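Local coordinates for protein endo-1,4-beta-mannanase (PDB 5Y6T) that probably hydrolyses internal beta-1,4-mannosidic linkages in mannan polysaccharides as a retaining glycoside hydrolase of family GH5, at residues 98-103 and 154-159; 64-69 and 109-114; 94-99 and 147-152; 38-43 and 88-93. All coordinates share one frame; numbering follows the deposited sequence. Where two conformers were deposited one is given.

Contact 1 (98-103 and 154-159); sequences DLAQFL and SGKVAL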
# COMPACT_ATOMS: atom_id res chain seq x y z
N ASP A 98 -15.87 6.00 -10.16
CA ASP A 98 -14.69 6.81 -10.35
C ASP A 98 -13.46 5.89 -10.46
O ASP A 98 -12.66 6.00 -11.36
CB ASP A 98 -14.46 7.82 -9.23
CG ASP A 98 -15.56 8.88 -9.12
OD1 ASP A 98 -16.26 9.06 -10.13
OD2 ASP A 98 -15.68 9.54 -8.04
N LEU A 99 -13.31 4.99 -9.48
CA LEU A 99 -12.20 4.05 -9.54
C LEU A 99 -12.26 3.13 -10.79
O LEU A 99 -11.23 2.74 -11.33
CB LEU A 99 -12.18 3.18 -8.29
CG LEU A 99 -11.68 3.85 -7.04
CD1 LEU A 99 -12.14 3.11 -5.80
CD2 LEU A 99 -10.16 3.98 -7.09
N ALA A 100 -13.48 2.74 -11.17
CA ALA A 100 -13.73 1.98 -12.39
C ALA A 100 -13.12 2.67 -13.59
O ALA A 100 -12.48 2.02 -14.35
CB ALA A 100 -15.23 1.58 -12.59
N GLN A 101 -13.41 3.95 -13.76
CA GLN A 101 -12.90 4.74 -14.89
C GLN A 101 -11.35 4.72 -14.85
O GLN A 101 -10.68 4.47 -15.85
CB GLN A 101 -13.37 6.17 -14.79
CG GLN A 101 -14.83 6.46 -15.11
CD GLN A 101 -15.08 7.96 -15.20
OE1 GLN A 101 -14.49 8.65 -16.04
NE2 GLN A 101 -15.80 8.51 -14.21
N PHE A 102 -10.82 4.90 -13.64
CA PHE A 102 -9.35 4.98 -13.45
C PHE A 102 -8.72 3.62 -13.84
O PHE A 102 -7.78 3.55 -14.62
CB PHE A 102 -9.07 5.34 -12.00
CG PHE A 102 -7.61 5.52 -11.69
CD1 PHE A 102 -6.94 6.65 -12.13
CD2 PHE A 102 -6.97 4.65 -10.83
CE1 PHE A 102 -5.63 6.87 -11.82
CE2 PHE A 102 -5.66 4.87 -10.49
CZ PHE A 102 -4.98 6.00 -10.95
N LEU A 103 -9.35 2.55 -13.39
CA LEU A 103 -8.90 1.21 -13.67
C LEU A 103 -9.06 0.82 -15.12
O LEU A 103 -8.20 0.08 -15.65
CB LEU A 103 -9.62 0.19 -12.78
CG LEU A 103 -9.26 0.24 -11.30
CD1 LEU A 103 -10.25 -0.42 -10.43
CD2 LEU A 103 -7.89 -0.39 -11.06
N SER A 154 -14.19 -6.25 -8.86
CA SER A 154 -13.50 -7.57 -8.83
C SER A 154 -13.19 -8.16 -10.17
O SER A 154 -12.52 -9.15 -10.23
CB SER A 154 -14.35 -8.60 -8.04
OG SER A 154 -15.57 -8.90 -8.70
N GLY A 155 -13.72 -7.54 -11.23
CA GLY A 155 -13.38 -7.98 -12.57
C GLY A 155 -12.41 -7.10 -13.33
O GLY A 155 -11.98 -7.45 -14.43
N LYS A 156 -11.93 -6.04 -12.69
CA LYS A 156 -11.06 -5.09 -13.37
C LYS A 156 -9.64 -5.71 -13.40
O LYS A 156 -8.98 -5.90 -12.38
CB LYS A 156 -11.05 -3.76 -12.65
CG LYS A 156 -12.38 -3.07 -12.60
CD LYS A 156 -12.81 -2.63 -13.96
CE LYS A 156 -14.17 -1.95 -13.88
NZ LYS A 156 -14.66 -1.58 -15.25
N VAL A 157 -9.15 -5.97 -14.59
CA VAL A 157 -7.87 -6.65 -14.76
C VAL A 157 -6.67 -5.84 -14.28
O VAL A 157 -5.67 -6.38 -13.83
CB VAL A 157 -7.70 -7.07 -16.23
CG1 VAL A 157 -6.37 -7.76 -16.41
CG2 VAL A 157 -8.80 -8.09 -16.51
N ALA A 158 -6.78 -4.52 -14.36
CA ALA A 158 -5.70 -3.63 -13.89
C ALA A 158 -5.69 -3.43 -12.39
O ALA A 158 -4.86 -2.61 -11.90
CB ALA A 158 -5.78 -2.28 -14.56
N LEU A 159 -6.62 -4.05 -11.64
CA LEU A 159 -6.60 -3.90 -10.18
C LEU A 159 -5.55 -4.86 -9.66
O LEU A 159 -5.77 -6.07 -9.60
CB LEU A 159 -7.94 -4.22 -9.59
CG LEU A 159 -8.25 -4.12 -8.09
CD1 LEU A 159 -7.32 -3.17 -7.38
CD2 LEU A 159 -9.73 -3.79 -7.85
O HOH W 1 -9.08 -2.69 -15.22

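Contact 2 (64-69 and 109-114); sequences NSLRIW and NNVLVF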
# COMPACT_ATOMS: atom_id res chain seq x y z
N ASN A 64 5.11 0.05 -14.67
CA ASN A 64 3.97 -0.85 -14.87
C ASN A 64 2.95 -0.86 -13.78
O ASN A 64 2.08 -1.73 -13.77
CB ASN A 64 4.48 -2.29 -15.11
CG ASN A 64 5.23 -2.87 -13.91
OD1 ASN A 64 5.05 -2.39 -12.74
ND2 ASN A 64 6.12 -3.83 -14.17
N SER A 65 3.07 0.07 -12.85
CA SER A 65 2.23 0.05 -11.69
C SER A 65 2.23 1.38 -11.00
O SER A 65 3.09 2.24 -11.23
CB SER A 65 2.66 -1.08 -10.76
OG SER A 65 4.04 -0.94 -10.43
N LEU A 66 1.28 1.50 -10.07
CA LEU A 66 1.13 2.69 -9.27
C LEU A 66 0.41 2.39 -7.97
O LEU A 66 -0.39 1.47 -7.90
CB LEU A 66 0.45 3.84 -10.07
CG LEU A 66 -1.02 3.72 -10.42
CD1 LEU A 66 -1.98 4.09 -9.28
CD2 LEU A 66 -1.29 4.48 -11.66
N ARG A 67 0.65 3.22 -6.98
CA ARG A 67 -0.04 3.15 -5.69
C ARG A 67 -0.77 4.46 -5.45
O ARG A 67 -0.18 5.52 -5.55
CB ARG A 67 0.97 2.88 -4.57
CG ARG A 67 0.40 2.75 -3.15
CD ARG A 67 1.50 2.14 -2.28
NE ARG A 67 1.15 2.03 -0.86
CZ ARG A 67 1.56 2.89 0.08
NH1 ARG A 67 2.19 4.04 -0.20
NH2 ARG A 67 1.24 2.61 1.35
N ILE A 68 -2.04 4.38 -5.12
CA ILE A 68 -2.88 5.55 -4.98
C ILE A 68 -3.77 5.43 -3.74
O ILE A 68 -4.23 4.33 -3.34
CB ILE A 68 -3.77 5.76 -6.24
CG1 ILE A 68 -4.46 7.14 -6.15
CG2 ILE A 68 -4.76 4.61 -6.47
CD1 ILE A 68 -4.88 7.67 -7.51
N TRP A 69 -4.03 6.55 -3.11
CA TRP A 69 -4.71 6.58 -1.82
C TRP A 69 -6.11 7.14 -1.96
O TRP A 69 -6.33 8.08 -2.76
CB TRP A 69 -3.96 7.43 -0.84
CG TRP A 69 -2.57 7.03 -0.46
CD1 TRP A 69 -1.80 6.02 -0.99
CD2 TRP A 69 -1.78 7.64 0.56
NE1 TRP A 69 -0.54 6.02 -0.38
CE2 TRP A 69 -0.52 6.99 0.57
CE3 TRP A 69 -1.99 8.70 1.45
CZ2 TRP A 69 0.51 7.37 1.46
CZ3 TRP A 69 -0.98 9.05 2.32
CH2 TRP A 69 0.25 8.39 2.32
N ASN A 109 -3.56 1.02 -20.61
CA ASN A 109 -2.12 1.31 -20.58
C ASN A 109 -1.20 0.29 -19.97
O ASN A 109 -0.03 0.53 -19.76
CB ASN A 109 -2.01 2.66 -19.90
CG ASN A 109 -2.50 3.78 -20.79
OD1 ASN A 109 -1.73 4.27 -21.60
ND2 ASN A 109 -3.74 4.24 -20.60
N ASN A 110 -1.74 -0.88 -19.67
CA ASN A 110 -0.99 -1.96 -19.06
C ASN A 110 -0.30 -1.61 -17.73
O ASN A 110 0.89 -1.92 -17.53
CB ASN A 110 -0.00 -2.57 -20.03
CG ASN A 110 -0.70 -3.21 -21.21
OD1 ASN A 110 -1.51 -4.16 -21.04
ND2 ASN A 110 -0.38 -2.73 -22.42
N VAL A 111 -1.02 -0.87 -16.91
CA VAL A 111 -0.55 -0.46 -15.58
C VAL A 111 -1.46 -1.07 -14.50
O VAL A 111 -2.69 -0.99 -14.59
CB VAL A 111 -0.62 1.06 -15.48
CG1 VAL A 111 -0.38 1.58 -14.08
CG2 VAL A 111 0.34 1.69 -16.47
N LEU A 112 -0.82 -1.73 -13.54
CA LEU A 112 -1.46 -2.31 -12.38
C LEU A 112 -1.60 -1.28 -11.26
O LEU A 112 -0.64 -0.60 -10.88
CB LEU A 112 -0.63 -3.50 -11.89
CG LEU A 112 -0.82 -4.76 -12.79
CD1 LEU A 112 0.27 -5.80 -12.57
CD2 LEU A 112 -2.21 -5.36 -12.61
N VAL A 113 -2.78 -1.22 -10.68
CA VAL A 113 -3.15 -0.23 -9.67
C VAL A 113 -3.28 -0.87 -8.30
O VAL A 113 -3.96 -1.89 -8.15
CB VAL A 113 -4.50 0.40 -10.06
CG1 VAL A 113 -5.01 1.37 -9.01
CG2 VAL A 113 -4.31 1.22 -11.37
N PHE A 114 -2.65 -0.25 -7.31
CA PHE A 114 -2.74 -0.65 -5.92
C PHE A 114 -3.42 0.45 -5.15
O PHE A 114 -2.95 1.59 -5.15
CB PHE A 114 -1.36 -1.03 -5.38
CG PHE A 114 -0.77 -2.23 -6.09
CD1 PHE A 114 -0.20 -2.12 -7.37
CD2 PHE A 114 -0.88 -3.49 -5.56
CE1 PHE A 114 0.31 -3.24 -8.07
CE2 PHE A 114 -0.38 -4.60 -6.24
CZ PHE A 114 0.16 -4.47 -7.51

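Contact 3 (94-99 and 147-152); sequences TMTSDL and VPMVSA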
# COMPACT_ATOMS: atom_id res chain seq x y z
N THR A 94 -20.30 7.99 -5.99
CA THR A 94 -19.45 7.91 -7.21
C THR A 94 -18.11 7.16 -7.09
O THR A 94 -17.47 6.88 -8.11
CB THR A 94 -19.16 9.26 -7.84
OG1 THR A 94 -18.17 9.99 -7.13
CG2 THR A 94 -20.51 10.07 -7.99
N MET A 95 -17.71 6.85 -5.88
CA MET A 95 -16.38 6.29 -5.70
C MET A 95 -16.14 5.09 -6.58
O MET A 95 -15.11 4.94 -7.20
CB MET A 95 -16.10 5.98 -4.24
CG MET A 95 -14.65 5.52 -4.04
SD MET A 95 -14.28 5.25 -2.33
CE MET A 95 -14.22 6.99 -1.78
N THR A 96 -17.04 4.13 -6.53
CA THR A 96 -16.82 2.92 -7.32
C THR A 96 -16.69 3.16 -8.81
O THR A 96 -15.75 2.66 -9.43
CB THR A 96 -17.94 1.89 -7.03
OG1 THR A 96 -18.01 1.65 -5.63
CG2 THR A 96 -17.67 0.64 -7.73
N SER A 97 -17.60 3.95 -9.38
CA SER A 97 -17.52 4.31 -10.77
C SER A 97 -16.28 5.14 -11.09
O SER A 97 -15.70 5.03 -12.17
CB SER A 97 -18.85 4.98 -11.27
OG SER A 97 -19.22 6.10 -10.56
N ASP A 98 -15.87 6.00 -10.16
CA ASP A 98 -14.69 6.81 -10.35
C ASP A 98 -13.46 5.89 -10.46
O ASP A 98 -12.66 6.00 -11.36
CB ASP A 98 -14.46 7.82 -9.23
CG ASP A 98 -15.56 8.88 -9.12
OD1 ASP A 98 -16.26 9.06 -10.13
OD2 ASP A 98 -15.68 9.54 -8.04
N LEU A 99 -13.31 4.99 -9.48
CA LEU A 99 -12.20 4.05 -9.54
C LEU A 99 -12.26 3.13 -10.79
O LEU A 99 -11.23 2.74 -11.33
CB LEU A 99 -12.18 3.18 -8.29
CG LEU A 99 -11.68 3.85 -7.04
CD1 LEU A 99 -12.14 3.11 -5.80
CD2 LEU A 99 -10.16 3.98 -7.09
N VAL A 147 -17.24 -3.77 0.99
CA VAL A 147 -17.63 -4.98 0.28
C VAL A 147 -18.29 -4.66 -1.04
O VAL A 147 -17.88 -5.22 -2.06
CB VAL A 147 -18.47 -5.94 1.17
CG1 VAL A 147 -19.23 -6.99 0.32
CG2 VAL A 147 -17.57 -6.61 2.25
N PRO A 148 -19.27 -3.76 -1.07
CA PRO A 148 -19.87 -3.45 -2.38
C PRO A 148 -18.90 -2.91 -3.44
O PRO A 148 -18.95 -3.34 -4.60
CB PRO A 148 -20.90 -2.39 -2.04
CG PRO A 148 -21.30 -2.76 -0.62
CD PRO A 148 -19.97 -3.07 0.03
N MET A 149 -17.99 -2.01 -3.00
CA MET A 149 -16.95 -1.50 -3.87
C MET A 149 -16.01 -2.59 -4.40
O MET A 149 -15.72 -2.68 -5.59
CB MET A 149 -16.20 -0.37 -3.17
CG MET A 149 -15.05 0.15 -3.96
SD MET A 149 -14.38 1.63 -3.20
CE MET A 149 -13.99 1.03 -1.60
N VAL A 150 -15.51 -3.39 -3.49
CA VAL A 150 -14.54 -4.42 -3.81
C VAL A 150 -15.20 -5.41 -4.80
O VAL A 150 -14.59 -5.82 -5.74
CB VAL A 150 -14.04 -5.08 -2.56
CG1 VAL A 150 -13.30 -6.37 -2.92
CG2 VAL A 150 -13.11 -4.14 -1.77
N SER A 151 -16.41 -5.82 -4.48
CA SER A 151 -17.14 -6.78 -5.35
C SER A 151 -17.35 -6.24 -6.76
O SER A 151 -17.15 -6.86 -7.77
CB SER A 151 -18.52 -7.10 -4.68
OG SER A 151 -19.26 -8.01 -5.54
N ALA A 152 -17.80 -4.99 -6.85
CA ALA A 152 -18.10 -4.41 -8.13
C ALA A 152 -16.81 -4.30 -8.94
O ALA A 152 -16.90 -4.33 -10.16
CB ALA A 152 -18.70 -3.01 -7.93

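Contact 4 (38-43 and 88-93); sequences FGNGQY and GTDAQN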
# COMPACT_ATOMS: atom_id res chain seq x y z
N PHE A 38 -11.43 10.53 -5.38
CA PHE A 38 -12.52 9.62 -5.72
C PHE A 38 -13.72 9.85 -4.83
O PHE A 38 -13.59 10.07 -3.64
CB PHE A 38 -12.00 8.17 -5.61
CG PHE A 38 -10.78 7.91 -6.45
CD1 PHE A 38 -10.86 7.58 -7.78
CD2 PHE A 38 -9.51 7.96 -5.88
CE1 PHE A 38 -9.75 7.36 -8.54
CE2 PHE A 38 -8.39 7.70 -6.62
CZ PHE A 38 -8.47 7.40 -7.95
N GLY A 39 -14.91 9.71 -5.39
CA GLY A 39 -16.09 9.97 -4.58
C GLY A 39 -16.55 11.44 -4.70
O GLY A 39 -15.79 12.34 -5.14
N ASN A 40 -17.80 11.64 -4.35
CA ASN A 40 -18.44 12.99 -4.32
C ASN A 40 -18.29 13.74 -5.63
O ASN A 40 -18.18 14.97 -5.66
CB ASN A 40 -17.98 13.76 -3.10
CG ASN A 40 -18.43 13.09 -1.81
OD1 ASN A 40 -19.53 12.51 -1.75
ND2 ASN A 40 -17.62 13.20 -0.75
N GLY A 41 -18.33 12.98 -6.73
CA GLY A 41 -18.24 13.52 -8.11
C GLY A 41 -16.94 14.24 -8.47
O GLY A 41 -16.86 14.93 -9.51
N GLN A 42 -15.86 14.00 -7.70
CA GLN A 42 -14.62 14.69 -7.86
C GLN A 42 -13.86 14.23 -9.09
O GLN A 42 -13.15 14.99 -9.70
CB GLN A 42 -13.77 14.58 -6.58
CG GLN A 42 -14.40 15.33 -5.44
CD GLN A 42 -14.76 16.78 -5.79
OE1 GLN A 42 -13.87 17.59 -6.03
NE2 GLN A 42 -16.05 17.07 -5.83
N TYR A 43 -13.98 12.96 -9.43
CA TYR A 43 -13.19 12.44 -10.50
C TYR A 43 -13.68 13.08 -11.81
O TYR A 43 -12.86 13.55 -12.60
CB TYR A 43 -13.33 10.89 -10.52
CG TYR A 43 -12.39 10.19 -11.46
CD1 TYR A 43 -11.14 9.76 -11.03
CD2 TYR A 43 -12.74 9.91 -12.77
CE1 TYR A 43 -10.29 9.10 -11.90
CE2 TYR A 43 -11.88 9.29 -13.63
CZ TYR A 43 -10.66 8.84 -13.16
OH TYR A 43 -9.76 8.21 -14.03
N GLY A 88 -22.07 4.60 3.12
CA GLY A 88 -21.62 4.39 1.75
C GLY A 88 -20.22 4.85 1.58
O GLY A 88 -19.60 5.34 2.53
N THR A 89 -19.68 4.63 0.38
CA THR A 89 -18.30 5.05 0.09
C THR A 89 -18.15 6.55 0.11
O THR A 89 -17.05 7.08 0.28
CB THR A 89 -17.87 4.54 -1.31
OG1 THR A 89 -18.84 4.93 -2.36
CG2 THR A 89 -17.79 3.08 -1.33
N ASP A 90 -19.22 7.23 -0.30
CA ASP A 90 -19.21 8.68 -0.45
C ASP A 90 -20.64 9.16 -0.58
O ASP A 90 -21.52 8.34 -0.87
CB ASP A 90 -18.39 9.16 -1.63
CG ASP A 90 -18.94 8.66 -2.96
OD1 ASP A 90 -18.85 7.43 -3.19
OD2 ASP A 90 -19.46 9.52 -3.80
N ALA A 91 -20.86 10.45 -0.33
CA ALA A 91 -22.25 11.01 -0.37
C ALA A 91 -22.97 10.83 -1.67
O ALA A 91 -24.18 10.71 -1.66
CB ALA A 91 -22.30 12.50 0.02
N GLN A 92 -22.27 10.84 -2.81
CA GLN A 92 -22.89 10.79 -4.09
C GLN A 92 -22.82 9.41 -4.73
O GLN A 92 -23.21 9.24 -5.89
CB GLN A 92 -22.26 11.84 -5.01
CG GLN A 92 -22.56 13.25 -4.58
CD GLN A 92 -21.73 14.30 -5.27
OE1 GLN A 92 -21.40 15.31 -4.67
NE2 GLN A 92 -21.50 14.14 -6.56
N ASN A 93 -22.26 8.44 -4.00
CA ASN A 93 -22.01 7.09 -4.48
C ASN A 93 -21.29 7.11 -5.85
O ASN A 93 -21.56 6.28 -6.74
CB ASN A 93 -23.31 6.28 -4.52
CG ASN A 93 -23.08 4.79 -4.76
OD1 ASN A 93 -22.08 4.22 -4.27
ND2 ASN A 93 -23.95 4.18 -5.59
O HOH W 2 -18.46 11.26 1.49

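Contact 1 (98-103 and 154-159)
Leu103 lies at the middle of this contact, with its two methyl branches on different residues of the facing loop. CD1 meets the base of the lysine chain, 4.0 Å from Lys156 CG, while CD2 reaches the backbone at the start of the next strand, 3.8 Å from Leu159 CA. The leucine CG, anti to the carbonyl carbon (chi1 -69°), is turned to the loop, where its two methyls part. Lys156 passes Leu103 at a slant. Its chain bends at chi2 (-67°) and then runs straight, carrying CE over the methyl of Ala100, with Lys156 CE 3.9 Å from Ala100 CB. The aliphatic part of the lysine thus lies along the helix surface, and its ammonium forms a salt bridge with Asp104, the next residue of the same helix. Farther along the loop, the methyl of Ala158 abuts the last carbonyl of the segment, Ala158 CB being 3.6 Å from Leu103 O. That carbonyl is also bound by a water, which donates to Leu103 O at 2.9 Å and accepts from Ala158 N at 3.1 Å, bridging the two backbones. The loop is shaped by a type I turn from Lys156 to Leu159, closed by the bond from Leu159 N to Lys156 O. The backbone of Ala158 is further tied to that of Val113, and Leu103 packs on the same valine. This alpha-to-beta connection of the (beta/alpha)8 barrel, from helix 135-152 into strand 159-163, is thereby fixed against the flank of helix 95-108, where the strand enters the sheet beside strand 112-119.

Contact 2 (64-69 and 109-114)
Phe114 O accepts the N-H of Ile68 at 2.9 Å (O to N) in a nearly straight bond (163° at the hydrogen) and is also touched by the CA-H of Arg67, whose CA lies at 3.3 Å. The pattern recurs two residues earlier, where Leu112 O accepts from Leu66 N at 3.0 Å and is touched by the CA-H of Ser65. In return, Phe114 N donates to Leu66 O and Leu112 N to Asn64 O, each at 2.9 Å. These bonds make the parallel ladder Ser65-Leu112, Leu66-Val113 and Arg67-Phe114, the strands running at 24° to each other. Such pairing of successive strands across an intervening helix is the right-handed beta-alpha-beta unit of the (beta/alpha)8 barrel of family GH5. On the outer face, Leu66 CD2 meets Val111 CG1 at 3.9 Å, while CD1 lies alongside Val113 CG1; Phe102 and Ile55 cover this leucine. Inside the barrel, the Phe114 ring turns an edge to the Leu66 carbonyl, with Phe114 CD1 3.6 Å from Leu66 O. The Ser65 hydroxyl donates to Asn64 OD1 at 2.9 Å and is also bonded to the Trp324 indole; the Asn64 amide is held in turn by Ile360 O through ND2. Extended, with CG anti to the backbone N (chi1 -179°), Arg67 carries its guanidinium away from Phe114 to salt bridges with Glu163 and Glu297 and a hydrogen bond to Asn28. Trp69 NE1 lies over one guanidinium face, toward its rim, while Arg67 NH1 stands at the indole edge. A bound Tris molecule, probably from the crystallisation liquor, is about 5 Å from the Arg67 side chain.

Contact 3 (94-99 and 147-152)
Met149 reaches from its helix into a notch formed by Met95, Thr96 and Leu99. Its CB and CG both lie against the threonine hydroxyl, with Met149 CB 3.7 Å from Thr96 OG1 and CG no farther off; this is van der Waals contact. With CG anti to the backbone N (chi1 176°), the chain continues almost straight to the sulfur, which is where the facing helix is met most fully. Met149 SD touches Met95 SD at 3.7 Å and, at the same distance of 3.7 Å, the CD1 methyl of Leu99, so the sulfur rests against two side chains one helical turn apart. Met95 CG adds to this, 4.0 Å from Met149 SD. The bend comes about the CG-SD bond (chi3 57°) and turns CE aside, and the methionine also packs on Trp162 of strand 159-163. Nearer the surface, the other branch of Thr96 does separate work: its CG2 meets the methyl of Ala152, with Thr96 CG2 3.8 Å from Ala152 CB. The facing helix is itself fixed at its beginning, where Thr94 OG1 donates to Asp98 OD2 at 2.7 Å from above the carboxylate plane, and the same oxygen accepts from Gly39 N. Met95 leans inward on Val70 and His71. The two helical segments run in nearly the same direction, their axes 9.9 Å apart and crossing at -29°. Neighbouring helices 95-108 and 135-152, each leading to the next parallel strand and packed side by side over the sheet, are characteristic of the outer layer of a (beta/alpha)8 barrel.

Contact 4 (38-43 and 88-93)
Asn40 and Asp90 pass head to tail, the amide tilted 66° against the carboxylate, so that each side chain reaches the backbone behind the other. Asp90 OD2 takes the N-H of Asn40 at 2.7 Å in an almost straight bond (172°), met from above the carboxylate plane. Going the other way, Asn40 OD1 lies 2.8 Å from Ala91 N, but the hydrogen points poorly and the bond is weak; a second weak one comes from Gln92 N. A water closes the other branch of the amide, accepting from Asn40 ND2 and from Ala91 N, each at 3.1 Å. Gln92 uses its flat end differently: it lies against the peptide between Asn40 and Gly41, with Gln92 NE2 3.4 Å from Asn40 C, and its contact there is packing. The peptide carbonyl is instead bonded by its own segment, from Gln42 NE2 to Asn40 O at 3.0 Å. The type I' turn from Gly39 to Gln42, with Asn40 and Gly41 at its positive-phi corners, offers both the N-H and the peptide in this pose. Asp90 CG stands between its backbone N and carbonyl carbon (chi1 63°), which sets the carboxylate close to the main chain; OD1 receives the Thr89 hydroxyl at 2.6 Å. OD2 also accepts Thr94 N and OD1 accepts Met95 N, and the N-terminal end of helix 95-108 would probably favour the negative charge. The loop ahead of helix 42-60 is thereby joined to the one that leads from the small hairpin of strands 79-80 and 86-88 into helix 95-108.

How the contacts relate
Contact 4 is the first to open and closes the 44 residues between 43 and 88, bringing together the loops that lead into helices 42-60 and 95-108. Contact 2 starts within that span and ends beyond it, so the two cross while strands 65-72 and 112-119 become neighbours. Contacts 3 and 1 both leave helix 95-108, from positions about a turn apart, and return to the end of helix 135-152 and the loop after it; each crosses contact 2 and follows contact 4 in series. Met95 N of contact 3 bonds Asp90 OD1 of contact 4, while Leu103 of contact 1 packs on Val113 of contact 2. Helix 95-108 is thus fixed to loops, sheet and adjacent helix.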